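Local coordinates for multiheme cytochrome cf (Carboxydothermus ferrireducens DSM 11255, PDB 6QVM), which probably reduces extracellular, insoluble Fe(III) by passing electrons along eleven c-type hemes while seated in the S-layer through a binding domain, at residues A[169-174]-A[191-196]; A[179-184]-A[199-204]; A[564-569]-A[607-612]; A[618-623]-A[645-650]. All coordinates share one frame; numbering follows the deposited sequence.

Contact 1: A[169-174]-A[191-196]; sequences KALVWA and LDPTAA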
loop_
_atom_site.group_PDB
_atom_site.type_symbol
_atom_site.label_atom_id
_atom_site.label_comp_id
_atom_site.label_asym_id
_atom_site.label_seq_id
_atom_site.Cartn_x
_atom_site.Cartn_y
_atom_site.Cartn_z
ATOM N N LYS A 169 28.486 44.850 8.995
ATOM C CA LYS A 169 27.816 45.236 7.756
ATOM C C LYS A 169 26.387 44.708 7.718
ATOM O O LYS A 169 25.489 45.358 7.168
ATOM C CB LYS A 169 28.610 44.738 6.554
ATOM C CG LYS A 169 30.074 44.451 6.858
ATOM C CD LYS A 169 30.892 44.393 5.584
ATOM C CE LYS A 169 31.132 45.783 5.036
ATOM N NZ LYS A 169 31.630 45.746 3.638
ATOM N N ALA A 170 26.159 43.527 8.294
ATOM C CA ALA A 170 24.821 42.940 8.292
ATOM C C ALA A 170 23.854 43.779 9.114
ATOM O O ALA A 170 22.699 43.984 8.720
ATOM C CB ALA A 170 24.868 41.512 8.827
ATOM N N LEU A 171 24.315 44.283 10.258
ATOM C CA LEU A 171 23.441 45.072 11.121
ATOM C C LEU A 171 23.002 46.367 10.446
ATOM O O LEU A 171 21.898 46.855 10.706
ATOM C CB LEU A 171 24.148 45.362 12.443
ATOM C CG LEU A 171 23.378 46.010 13.596
ATOM C CD1 LEU A 171 22.078 45.276 13.871
ATOM C CD2 LEU A 171 24.253 46.021 14.840
ATOM N N VAL A 172 23.847 46.930 9.582
ATOM C CA VAL A 172 23.483 48.155 8.879
ATOM C C VAL A 172 22.572 47.842 7.696
ATOM O O VAL A 172 21.615 48.576 7.419
ATOM C CB VAL A 172 24.750 48.916 8.452
ATOM C CG1 VAL A 172 24.385 50.202 7.743
ATOM C CG2 VAL A 172 25.628 49.176 9.657
ATOM N N TRP A 173 22.871 46.764 6.967
ATOM C CA TRP A 173 21.977 46.302 5.906
ATOM C C TRP A 173 20.570 46.072 6.444
ATOM O O TRP A 173 19.577 46.493 5.838
ATOM C CB TRP A 173 22.523 45.016 5.272
ATOM C CG TRP A 173 21.483 44.215 4.542
ATOM C CD1 TRP A 173 20.940 44.495 3.320
ATOM C CD2 TRP A 173 20.861 43.003 4.991
ATOM N NE1 TRP A 173 20.020 43.533 2.981
ATOM C CE2 TRP A 173 19.953 42.606 3.989
ATOM C CE3 TRP A 173 20.981 42.217 6.144
ATOM C CZ2 TRP A 173 19.175 41.456 4.101
ATOM C CZ3 TRP A 173 20.208 41.074 6.251
ATOM C CH2 TRP A 173 19.317 40.706 5.237
ATOM N N ALA A 174 20.473 45.425 7.605
ATOM C CA ALA A 174 19.169 45.120 8.181
ATOM C C ALA A 174 18.406 46.383 8.569
ATOM O O ALA A 174 17.171 46.379 8.570
ATOM C CB ALA A 174 19.333 44.206 9.392
ATOM N N LEU A 191 22.795 51.617 16.957
ATOM C CA LEU A 191 22.302 50.295 16.601
ATOM C C LEU A 191 22.079 49.391 17.805
ATOM O O LEU A 191 21.301 48.435 17.703
ATOM C CB LEU A 191 23.288 49.612 15.645
ATOM C CG LEU A 191 23.617 50.382 14.356
ATOM C CD1 LEU A 191 24.885 49.833 13.742
ATOM C CD2 LEU A 191 22.461 50.309 13.371
ATOM N N ASP A 192 22.736 49.668 18.930
ATOM C CA ASP A 192 22.645 48.843 20.129
ATOM C C ASP A 192 22.962 47.379 19.808
ATOM O O ASP A 192 22.145 46.492 20.063
ATOM C CB ASP A 192 21.266 48.967 20.761
ATOM C CG ASP A 192 20.910 50.395 21.096
ATOM O OD1 ASP A 192 21.613 51.014 21.921
ATOM O OD2 ASP A 192 19.946 50.910 20.500
ATOM N N PRO A 193 24.158 47.097 19.279
ATOM C CA PRO A 193 24.417 45.763 18.713
ATOM C C PRO A 193 24.446 44.654 19.741
ATOM O O PRO A 193 24.200 43.499 19.381
ATOM C CB PRO A 193 25.791 45.924 18.041
ATOM C CG PRO A 193 26.037 47.410 17.991
ATOM C CD PRO A 193 25.342 47.961 19.190
ATOM N N THR A 194 24.729 44.961 21.005
ATOM C CA THR A 194 24.834 43.938 22.033
ATOM C C THR A 194 23.578 43.825 22.882
ATOM O O THR A 194 23.530 42.979 23.780
ATOM C CB THR A 194 26.045 44.208 22.930
ATOM O OG1 THR A 194 25.830 45.409 23.684
ATOM C CG2 THR A 194 27.319 44.346 22.088
ATOM N N ALA A 195 22.564 44.647 22.616
ATOM C CA ALA A 195 21.304 44.516 23.329
ATOM C C ALA A 195 20.618 43.219 22.926
ATOM O O ALA A 195 20.675 42.810 21.765
ATOM C CB ALA A 195 20.392 45.708 23.033
ATOM N N ALA A 196 19.994 42.559 23.895
ATOM C CA ALA A 196 19.206 41.374 23.590
ATOM C C ALA A 196 18.051 41.748 22.673
ATOM O O ALA A 196 17.300 42.683 22.961
ATOM C CB ALA A 196 18.676 40.743 24.877
#
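With its CG anti to the backbone N (chi1 -172°), Leu171 reaches out of helix 165-176 toward the loop after strand 188-190, where Leu191 places its own CG anti to the carbonyl carbon (chi1 -56°) and comes to meet it. The two leucines slide past one another in opposite directions, so that branches overlap alongside rather than end on. Leu171 CD2 lies 3.8 Å from Leu191 CB, and Leu171 CG is 4.1 Å from Leu191 CD1. The same methyl, Leu171 CD2, also approaches Pro193 CB at 3.6 Å, the proline ring crossing the leucine side chain at about a right angle. Val172 adds a looser touch, its CG2 standing 4.2 Å from Leu191 CD1. Pro193 lies in a type I turn from Asp192 to Ala195, and the carboxylate of Asp159 accepts the backbone N-H groups of Leu191 and Asp192. Sequence and arrangement are consistent with an S-layer homology module; here the helix packs against the loop that leads to helix 199-212. Replacing Leu171 by an alanine removes the methyl shared by both loop residues and would probably leave Leu191 and Pro193 facing a gap. Hydrogen bonds do not cross this interface: its cohesion comes from buried aliphatic surface, while polar groups nearby probably help to set the loop's shape.

Contact 2: A[179-184]-A[199-204]; sequences YLSARK and RTEVVK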
loop_
_atom_site.group_PDB
_atom_site.type_symbol
_atom_site.label_atom_id
_atom_site.label_comp_id
_atom_site.label_asym_id
_atom_site.label_seq_id
_atom_site.Cartn_x
_atom_site.Cartn_y
_atom_site.Cartn_z
ATOM N N TYR A 179 14.467 45.876 8.541
ATOM C CA TYR A 179 14.212 44.692 9.357
ATOM C C TYR A 179 14.473 44.968 10.834
ATOM O O TYR A 179 13.764 44.451 11.702
ATOM C CB TYR A 179 15.069 43.528 8.869
ATOM C CG TYR A 179 14.845 43.162 7.419
ATOM C CD1 TYR A 179 13.569 43.166 6.867
ATOM C CD2 TYR A 179 15.913 42.817 6.599
ATOM C CE1 TYR A 179 13.364 42.836 5.541
ATOM C CE2 TYR A 179 15.719 42.483 5.271
ATOM C CZ TYR A 179 14.443 42.493 4.749
ATOM O OH TYR A 179 14.247 42.162 3.430
ATOM N N LEU A 180 15.496 45.765 11.132
ATOM C CA LEU A 180 15.774 46.252 12.474
ATOM C C LEU A 180 15.847 47.773 12.436
ATOM O O LEU A 180 15.957 48.382 11.368
ATOM C CB LEU A 180 17.077 45.660 13.024
ATOM C CG LEU A 180 17.130 44.145 13.238
ATOM C CD1 LEU A 180 18.570 43.645 13.219
ATOM C CD2 LEU A 180 16.452 43.763 14.546
ATOM N N SER A 181 15.807 48.392 13.610
ATOM C CA SER A 181 15.763 49.839 13.697
ATOM C C SER A 181 16.989 50.370 14.423
ATOM O O SER A 181 17.683 49.642 15.141
ATOM C CB SER A 181 14.493 50.313 14.415
ATOM O OG SER A 181 14.446 49.818 15.742
ATOM N N ALA A 182 17.249 51.653 14.213
ATOM C CA ALA A 182 18.198 52.411 15.011
ATOM C C ALA A 182 17.433 53.392 15.891
ATOM O O ALA A 182 16.221 53.566 15.750
ATOM C CB ALA A 182 19.198 53.151 14.118
ATOM N N ARG A 183 18.149 54.039 16.806
ATOM C CA ARG A 183 17.559 55.078 17.636
ATOM C C ARG A 183 18.376 56.353 17.522
ATOM O O ARG A 183 19.608 56.314 17.456
ATOM C CB ARG A 183 17.450 54.655 19.103
ATOM C CG ARG A 183 18.585 53.823 19.598
ATOM C CD ARG A 183 18.377 53.441 21.087
ATOM N NE ARG A 183 18.685 54.583 21.933
ATOM C CZ ARG A 183 19.882 54.799 22.478
ATOM N NH1 ARG A 183 20.070 55.891 23.210
ATOM N NH2 ARG A 183 20.916 53.982 22.228
ATOM N N LYS A 184 17.675 57.476 17.483
ATOM C CA LYS A 184 18.321 58.770 17.518
ATOM C C LYS A 184 18.514 59.215 18.958
ATOM O O LYS A 184 17.613 59.080 19.793
ATOM C CB LYS A 184 17.489 59.800 16.757
ATOM N N ARG A 199 11.414 40.149 21.461
ATOM C CA ARG A 199 10.517 39.273 20.720
ATOM C C ARG A 199 9.966 39.957 19.471
ATOM O O ARG A 199 9.872 39.341 18.403
ATOM C CB ARG A 199 9.393 38.823 21.651
ATOM C CG ARG A 199 8.357 37.917 21.005
ATOM C CD ARG A 199 7.784 36.912 21.983
ATOM N NE ARG A 199 8.435 35.612 21.803
ATOM C CZ ARG A 199 8.998 34.887 22.774
ATOM N NH1 ARG A 199 9.005 35.322 24.033
ATOM N NH2 ARG A 199 9.548 33.709 22.494
ATOM N N THR A 200 9.600 41.236 19.591
ATOM C CA THR A 200 9.077 41.991 18.457
ATOM C C THR A 200 10.070 42.021 17.302
ATOM O O THR A 200 9.687 41.854 16.138
ATOM C CB THR A 200 8.729 43.412 18.903
ATOM O OG1 THR A 200 7.604 43.375 19.791
ATOM C CG2 THR A 200 8.414 44.306 17.703
ATOM N N GLU A 201 11.358 42.197 17.610
ATOM C CA GLU A 201 12.364 42.293 16.556
ATOM C C GLU A 201 12.650 40.933 15.929
ATOM O O GLU A 201 12.870 40.842 14.716
ATOM C CB GLU A 201 13.640 42.919 17.109
ATOM C CG GLU A 201 13.451 44.369 17.531
ATOM C CD GLU A 201 14.726 44.994 18.069
ATOM O OE1 GLU A 201 15.226 44.520 19.114
ATOM O OE2 GLU A 201 15.246 45.934 17.425
ATOM N N VAL A 202 12.650 39.870 16.738
ATOM C CA VAL A 202 12.804 38.517 16.204
ATOM C C VAL A 202 11.653 38.187 15.261
ATOM O O VAL A 202 11.857 37.688 14.148
ATOM C CB VAL A 202 12.901 37.495 17.350
ATOM C CG1 VAL A 202 12.873 36.077 16.800
ATOM C CG2 VAL A 202 14.163 37.726 18.164
ATOM N N VAL A 203 10.422 38.476 15.691
ATOM C CA VAL A 203 9.250 38.147 14.888
ATOM C C VAL A 203 9.217 38.981 13.614
ATOM O O VAL A 203 8.867 38.482 12.539
ATOM C CB VAL A 203 7.973 38.324 15.729
ATOM C CG1 VAL A 203 6.735 38.371 14.839
ATOM C CG2 VAL A 203 7.865 37.207 16.741
ATOM N N LYS A 204 9.599 40.255 13.706
ATOM C CA LYS A 204 9.675 41.082 12.504
ATOM C C LYS A 204 10.731 40.555 11.542
ATOM O O LYS A 204 10.575 40.668 10.320
ATOM C CB LYS A 204 9.957 42.535 12.891
ATOM C CG LYS A 204 9.851 43.537 11.750
ATOM C CD LYS A 204 9.367 44.884 12.260
ATOM C CE LYS A 204 9.385 45.930 11.160
ATOM N NZ LYS A 204 10.775 46.297 10.781
#
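Leu180 pushes its CD2 methyl against the side chain of Glu201, overlapping it from CB to the carboxylate as the two side chains cross at about a right angle. The pair joins the link after helix 165-176 to the first turns of helix 199-212, in a small helical region whose sequence is consistent with an S-layer homology module. Glu201 leaves its helix with CG beside the backbone N (chi1 -66°) and runs on extended, which carries it past the leucine: Leu180 CD2 is 3.9 Å from Glu201 CB and 3.8 Å from Glu201 OE2. Both the stem and one carboxylate oxygen of this partly exposed acid thus lie against the methyl. The carboxylate has polar company, since OE1 makes a weak hydrogen bond to the backbone N of Ser198 and OE2 a long, weak ion pair with Lys129, whose NZ also donates to Ser181 O. Leu180 also packs on Leu132 and Ala133 of helix 129-139. One turn after Glu201, Lys204 bends back over the backbone of Tyr179. The charge probably favours the carbonyl there, but Lys204 NZ stops 3.6 Å from Tyr179 O, too far for a hydrogen bond.

Contact 3: A[564-569]-A[607-612]; sequences GKPTIS and NAVKAW. With HEC (heme c), chain O.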
loop_
_atom_site.group_PDB
_atom_site.type_symbol
_atom_site.label_atom_id
_atom_site.label_comp_id
_atom_site.label_asym_id
_atom_site.label_seq_id
_atom_site.Cartn_x
_atom_site.Cartn_y
_atom_site.Cartn_z
ATOM N N GLY A 564 -4.208 -27.618 -14.012
ATOM C CA GLY A 564 -3.906 -28.512 -15.108
ATOM C C GLY A 564 -4.014 -29.960 -14.676
ATOM O O GLY A 564 -3.798 -30.317 -13.526
ATOM N N LYS A 565 -4.364 -30.809 -15.628
ATOM C CA LYS A 565 -4.550 -32.233 -15.384
ATOM C C LYS A 565 -3.859 -33.052 -16.465
ATOM O O LYS A 565 -4.502 -33.820 -17.177
ATOM C CB LYS A 565 -6.041 -32.544 -15.330
ATOM C CG LYS A 565 -6.749 -31.929 -14.126
ATOM C CD LYS A 565 -8.264 -32.120 -14.154
ATOM C CE LYS A 565 -8.900 -31.322 -15.279
ATOM N NZ LYS A 565 -10.384 -31.444 -15.272
ATOM N N PRO A 566 -2.529 -32.948 -16.596
ATOM C CA PRO A 566 -1.618 -32.127 -15.804
ATOM C C PRO A 566 -1.382 -30.707 -16.353
ATOM O O PRO A 566 -1.016 -29.801 -15.591
ATOM C CB PRO A 566 -0.336 -32.938 -15.841
ATOM C CG PRO A 566 -0.363 -33.577 -17.186
ATOM C CD PRO A 566 -1.791 -33.850 -17.507
ATOM N N THR A 567 -1.568 -30.515 -17.656
ATOM C CA THR A 567 -1.374 -29.214 -18.277
ATOM C C THR A 567 -2.713 -28.572 -18.623
ATOM O O THR A 567 -3.717 -29.253 -18.850
ATOM C CB THR A 567 -0.514 -29.297 -19.539
ATOM O OG1 THR A 567 -1.256 -29.936 -20.585
ATOM C CG2 THR A 567 0.772 -30.061 -19.270
ATOM N N ILE A 568 -2.716 -27.241 -18.636
ATOM C CA ILE A 568 -3.888 -26.457 -19.000
ATOM C C ILE A 568 -3.423 -25.290 -19.858
ATOM O O ILE A 568 -2.312 -24.774 -19.694
ATOM C CB ILE A 568 -4.659 -25.966 -17.752
ATOM C CG1 ILE A 568 -6.001 -25.346 -18.146
ATOM C CG2 ILE A 568 -3.822 -24.975 -16.959
ATOM C CD1 ILE A 568 -6.908 -25.094 -16.957
ATOM N N SER A 569 -4.269 -24.900 -20.808
ATOM C CA SER A 569 -4.024 -23.745 -21.660
ATOM C C SER A 569 -5.221 -22.813 -21.579
ATOM O O SER A 569 -6.364 -23.251 -21.745
ATOM C CB SER A 569 -3.775 -24.165 -23.108
ATOM O OG SER A 569 -2.389 -24.168 -23.393
ATOM N N ASN A 607 -4.086 -38.721 -20.059
ATOM C CA ASN A 607 -4.673 -40.058 -19.986
ATOM C C ASN A 607 -4.501 -40.658 -18.595
ATOM O O ASN A 607 -5.457 -41.173 -18.003
ATOM C CB ASN A 607 -4.046 -40.963 -21.041
ATOM C CG ASN A 607 -4.476 -40.609 -22.450
ATOM O OD1 ASN A 607 -5.630 -40.255 -22.698
ATOM N ND2 ASN A 607 -3.543 -40.707 -23.385
ATOM N N ALA A 608 -3.285 -40.593 -18.054
ATOM C CA ALA A 608 -3.037 -41.115 -16.715
ATOM C C ALA A 608 -3.916 -40.424 -15.678
ATOM O O ALA A 608 -4.418 -41.070 -14.750
ATOM C CB ALA A 608 -1.561 -40.963 -16.359
ATOM N N VAL A 609 -4.122 -39.113 -15.824
ATOM C CA VAL A 609 -4.936 -38.379 -14.860
ATOM C C VAL A 609 -6.417 -38.664 -15.080
ATOM O O VAL A 609 -7.182 -38.808 -14.119
ATOM C CB VAL A 609 -4.629 -36.871 -14.934
ATOM C CG1 VAL A 609 -5.429 -36.114 -13.882
ATOM C CG2 VAL A 609 -3.149 -36.626 -14.777
ATOM N N LYS A 610 -6.846 -38.739 -16.341
ATOM C CA LYS A 610 -8.243 -39.051 -16.633
ATOM C C LYS A 610 -8.648 -40.393 -16.034
ATOM O O LYS A 610 -9.776 -40.550 -15.550
ATOM C CB LYS A 610 -8.481 -39.045 -18.143
ATOM C CG LYS A 610 -9.148 -37.775 -18.653
ATOM C CD LYS A 610 -9.619 -37.924 -20.087
ATOM C CE LYS A 610 -10.788 -38.886 -20.184
ATOM N NZ LYS A 610 -11.892 -38.481 -19.266
ATOM N N ALA A 611 -7.733 -41.364 -16.040
ATOM C CA ALA A 611 -7.967 -42.656 -15.409
ATOM C C ALA A 611 -8.457 -42.491 -13.979
ATOM O O ALA A 611 -9.590 -42.862 -13.663
ATOM C CB ALA A 611 -6.692 -43.498 -15.430
ATOM N N TRP A 612 -7.609 -41.927 -13.112
ATOM C CA TRP A 612 -8.003 -41.723 -11.721
ATOM C C TRP A 612 -9.260 -40.867 -11.609
ATOM O O TRP A 612 -10.110 -41.124 -10.750
ATOM C CB TRP A 612 -6.860 -41.095 -10.923
ATOM C CG TRP A 612 -7.293 -40.646 -9.556
ATOM C CD1 TRP A 612 -7.872 -39.451 -9.230
ATOM C CD2 TRP A 612 -7.203 -41.391 -8.337
ATOM N NE1 TRP A 612 -8.147 -39.406 -7.888
ATOM C CE2 TRP A 612 -7.741 -40.582 -7.313
ATOM C CE3 TRP A 612 -6.714 -42.661 -8.011
ATOM C CZ2 TRP A 612 -7.816 -41.007 -5.989
ATOM C CZ3 TRP A 612 -6.781 -43.078 -6.695
ATOM C CH2 TRP A 612 -7.328 -42.252 -5.699
HETATM FE FE HEC O . 0.336 -36.570 -7.564
HETATM C CHA HEC O . 0.256 -39.949 -6.963
HETATM C CHB HEC O . -2.344 -36.932 -9.730
HETATM C CHC HEC O . 0.469 -33.204 -8.293
HETATM C CHD HEC O . 3.196 -36.241 -5.639
HETATM N NA HEC O . -0.815 -38.140 -8.232
HETATM C C1A HEC O . -0.692 -39.457 -7.832
HETATM C C2A HEC O . -1.728 -40.229 -8.488
HETATM C C3A HEC O . -2.446 -39.390 -9.245
HETATM C C4A HEC O . -1.882 -38.065 -9.108
HETATM C CMA HEC O . -3.655 -39.783 -10.116
HETATM C CAA HEC O . -1.979 -41.745 -8.327
HETATM C CBA HEC O . -2.622 -41.940 -6.956
HETATM C CGA HEC O . -3.028 -43.377 -6.737
HETATM O O1A HEC O . -3.061 -44.166 -7.720
HETATM O O2A HEC O . -3.328 -43.729 -5.565
HETATM N NB HEC O . -0.742 -35.313 -8.755
HETATM C C1B HEC O . -1.778 -35.682 -9.599
HETATM C C2B HEC O . -2.204 -34.510 -10.329
HETATM C C3B HEC O . -1.429 -33.480 -9.933
HETATM C C4B HEC O . -0.492 -33.963 -8.939
HETATM C CMB HEC O . -3.345 -34.501 -11.377
HETATM C CAB HEC O . -1.498 -32.027 -10.445
HETATM C CBB HEC O . -2.814 -31.401 -9.953
HETATM N NC HEC O . 1.622 -35.027 -7.103
HETATM C C1C HEC O . 1.431 -33.697 -7.432
HETATM C C2C HEC O . 2.352 -32.904 -6.635
HETATM C C3C HEC O . 3.169 -33.754 -5.980
HETATM C C4C HEC O . 2.684 -35.098 -6.217
HETATM C CMC HEC O . 2.576 -31.384 -6.797
HETATM C CAC HEC O . 4.369 -33.427 -5.052
HETATM C CBC HEC O . 3.930 -32.661 -3.788
HETATM N ND HEC O . 1.536 -37.879 -6.469
HETATM C C1D HEC O . 2.680 -37.512 -5.763
HETATM C C2D HEC O . 3.251 -38.693 -5.164
HETATM C C3D HEC O . 2.328 -39.848 -5.580
HETATM C C4D HEC O . 1.295 -39.249 -6.388
HETATM C CMD HEC O . 4.522 -38.752 -4.293
HETATM C CAD HEC O . 2.466 -41.338 -5.217
HETATM C CBD HEC O . 2.110 -41.529 -3.746
HETATM C CGD HEC O . 2.602 -42.877 -3.271
HETATM O O1D HEC O . 2.275 -43.905 -3.927
HETATM O O2D HEC O . 3.311 -42.923 -2.227
#
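A cis peptide bond, an uncommon geometry, joins Lys565 to Pro566 and faces Val609 of helix 606-628. In this multiheme cytochrome Val609, with Gly564 and Trp612, lines a heme c pocket, and Lys565 and Pro566 pack behind the valine. Val609 CB sits 3.8 Å from Lys565 O, while its CG2 meets Pro566 CD at 4.1 Å. With CG1 anti to the backbone N (chi1 -177°), the valine brings that methyl to Lys565 CB and within 3.6 Å of heme CMB; CG2 is 4.0 Å from CMB, so both methyls lie between loop and heme. The lysine's far end leaves the contact to hydrogen-bond a propionate of a second heme c. One turn further along the helix, Trp612 packs on the heme's CMA methyl and propionate, its NE1 hydrogen-bonded to His656 O. Without the indole, as with an alanine here, CMA and the propionate are likely to lose their cover and His656 O its donor. From the link before strand 567-572, Gly564 O lies 3.9 Å from heme CBB.

Contact 4: A[618-623]-A[645-650]; sequences TRVNNI and TLAGIV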
loop_
_atom_site.group_PDB
_atom_site.type_symbol
_atom_site.label_atom_id
_atom_site.label_comp_id
_atom_site.label_asym_id
_atom_site.label_seq_id
_atom_site.Cartn_x
_atom_site.Cartn_y
_atom_site.Cartn_z
ATOM N N THR A 618 -17.061 -41.838 -11.485
ATOM C CA THR A 618 -17.893 -43.028 -11.598
ATOM C C THR A 618 -18.382 -43.490 -10.233
ATOM O O THR A 618 -19.585 -43.646 -10.000
ATOM C CB THR A 618 -17.093 -44.144 -12.272
ATOM O OG1 THR A 618 -16.796 -43.761 -13.615
ATOM C CG2 THR A 618 -17.864 -45.447 -12.243
ATOM N N ARG A 619 -17.445 -43.653 -9.298
ATOM C CA ARG A 619 -17.776 -44.310 -8.039
ATOM C C ARG A 619 -18.655 -43.442 -7.151
ATOM O O ARG A 619 -19.472 -43.978 -6.396
ATOM C CB ARG A 619 -16.501 -44.727 -7.305
ATOM C CG ARG A 619 -15.789 -45.918 -7.944
ATOM C CD ARG A 619 -14.557 -46.311 -7.141
ATOM N NE ARG A 619 -14.904 -46.691 -5.771
ATOM C CZ ARG A 619 -14.020 -46.985 -4.821
ATOM N NH1 ARG A 619 -12.718 -46.931 -5.082
ATOM N NH2 ARG A 619 -14.440 -47.344 -3.610
ATOM N N VAL A 620 -18.513 -42.115 -7.212
ATOM C CA VAL A 620 -19.401 -41.285 -6.402
ATOM C C VAL A 620 -20.792 -41.217 -7.021
ATOM O O VAL A 620 -21.796 -41.273 -6.306
ATOM C CB VAL A 620 -18.826 -39.872 -6.164
ATOM C CG1 VAL A 620 -17.983 -39.841 -4.903
ATOM C CG2 VAL A 620 -18.048 -39.362 -7.368
ATOM N N ASN A 621 -20.881 -41.107 -8.351
ATOM C CA ASN A 621 -22.188 -41.020 -8.999
ATOM C C ASN A 621 -23.033 -42.257 -8.717
ATOM O O ASN A 621 -24.226 -42.148 -8.414
ATOM C CB ASN A 621 -22.018 -40.822 -10.502
ATOM C CG ASN A 621 -21.632 -39.402 -10.864
ATOM O OD1 ASN A 621 -21.971 -38.453 -10.158
ATOM N ND2 ASN A 621 -20.934 -39.249 -11.979
ATOM N N ASN A 622 -22.426 -43.442 -8.783
ATOM C CA ASN A 622 -23.133 -44.690 -8.531
ATOM C C ASN A 622 -23.467 -44.890 -7.056
ATOM O O ASN A 622 -24.138 -45.870 -6.717
ATOM C CB ASN A 622 -22.299 -45.860 -9.059
ATOM C CG ASN A 622 -21.867 -45.663 -10.500
ATOM O OD1 ASN A 622 -22.008 -44.574 -11.054
ATOM N ND2 ASN A 622 -21.336 -46.712 -11.112
ATOM N N ILE A 623 -23.024 -43.991 -6.178
ATOM C CA ILE A 623 -23.434 -44.019 -4.779
ATOM C C ILE A 623 -24.581 -43.035 -4.600
ATOM O O ILE A 623 -25.489 -43.254 -3.790
ATOM C CB ILE A 623 -22.257 -43.695 -3.837
ATOM C CG1 ILE A 623 -21.223 -44.823 -3.840
ATOM C CG2 ILE A 623 -22.743 -43.462 -2.413
ATOM C CD1 ILE A 623 -20.047 -44.567 -2.925
ATOM N N THR A 645 -23.277 -38.623 3.352
ATOM C CA THR A 645 -22.219 -37.708 3.774
ATOM C C THR A 645 -20.860 -38.146 3.235
ATOM O O THR A 645 -20.109 -37.345 2.665
ATOM C CB THR A 645 -22.175 -37.633 5.302
ATOM O OG1 THR A 645 -23.503 -37.480 5.818
ATOM C CG2 THR A 645 -21.303 -36.472 5.765
ATOM N N LEU A 646 -20.541 -39.432 3.394
ATOM C CA LEU A 646 -19.222 -39.929 3.021
ATOM C C LEU A 646 -18.958 -39.766 1.532
ATOM O O LEU A 646 -17.806 -39.587 1.122
ATOM C CB LEU A 646 -19.082 -41.393 3.432
ATOM C CG LEU A 646 -18.332 -41.692 4.735
ATOM C CD1 LEU A 646 -18.402 -40.530 5.711
ATOM C CD2 LEU A 646 -18.863 -42.960 5.387
ATOM N N ALA A 647 -20.004 -39.830 0.713
ATOM C CA ALA A 647 -19.846 -39.624 -0.717
ATOM C C ALA A 647 -20.096 -38.184 -1.125
ATOM O O ALA A 647 -19.629 -37.768 -2.191
ATOM C CB ALA A 647 -20.791 -40.543 -1.494
ATOM N N GLY A 648 -20.825 -37.426 -0.303
ATOM C CA GLY A 648 -20.974 -36.006 -0.564
ATOM C C GLY A 648 -19.674 -35.249 -0.377
ATOM O O GLY A 648 -19.421 -34.251 -1.059
ATOM N N ILE A 649 -18.835 -35.716 0.551
ATOM C CA ILE A 649 -17.561 -35.055 0.823
ATOM C C ILE A 649 -16.663 -35.106 -0.406
ATOM O O ILE A 649 -16.075 -34.096 -0.806
ATOM C CB ILE A 649 -16.882 -35.687 2.050
ATOM C CG1 ILE A 649 -17.641 -35.315 3.326
ATOM C CG2 ILE A 649 -15.440 -35.236 2.142
ATOM C CD1 ILE A 649 -17.272 -36.176 4.535
ATOM N N VAL A 650 -16.559 -36.279 -1.036
ATOM C CA VAL A 650 -15.790 -36.404 -2.268
ATOM C C VAL A 650 -16.391 -35.553 -3.381
ATOM O O VAL A 650 -15.682 -35.153 -4.312
ATOM C CB VAL A 650 -15.693 -37.894 -2.664
ATOM C CG1 VAL A 650 -14.860 -38.077 -3.924
ATOM C CG2 VAL A 650 -15.110 -38.704 -1.511
#
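This is a buried helix-helix contact between apolar side chains, with no hydrogen bond across it, in the C-terminal part of the chain, where helix 606-628 packs against helix 641-652. The segments run in roughly opposite directions, at 140° between their N-to-C senses, with axes 9.7 Å apart at closest approach. Two side chains from each helix carry the interface. Val620 comes in obliquely to Val650, and their CG1 methyls lie 3.7 Å apart. A first torsion of -90° turns Val620 CG1 to this meeting and puts CG2 between the backbone N and the carbonyl carbon. The same CG1 is 3.8 Å from Ala647 O, so the methyl rests on a backbone carbonyl as well as on a side chain. Ile623, one turn later, lays its CG2 branch on Ala647 CB at 3.6 Å. The backbones come nearest at Val620 and Ala647, whose CA atoms are 5.9 Å apart. Val620 and Ile623 also touch helix 661-672 through Leu668 and Ala671, and Arg619 forms salt bridges to Asp669 and Glu672 of that helix. Helix 641-652 in turn sends Leu646 and Ile649 to loop residues Phe531 and Phe506, placing it between helix 606-628 and those loops.

In the fold
The four contacts fall into two pairs at opposite ends of an elongated molecule. Contacts 1 and 2, with centres 9 Å apart, interlock along the chain and touch directly: Asp192 OD1 makes a 3.1 Å salt bridge to Arg183 NH2, and Trp173 packs on Tyr179. They belong to what is probably the S-layer-binding region. Contacts 3 and 4 share helix 606-628, which lines a heme pocket at 607-612 and meets helix 641-652 at 618-623; their centres are 21 Å apart and their nearest atoms about 7 Å, without touching, and the side chain of Val650 is about 11 Å from a bound heme. Some 90 Å separates the centres of contacts 1 and 3, consistent with a modular division between attachment and electron transfer.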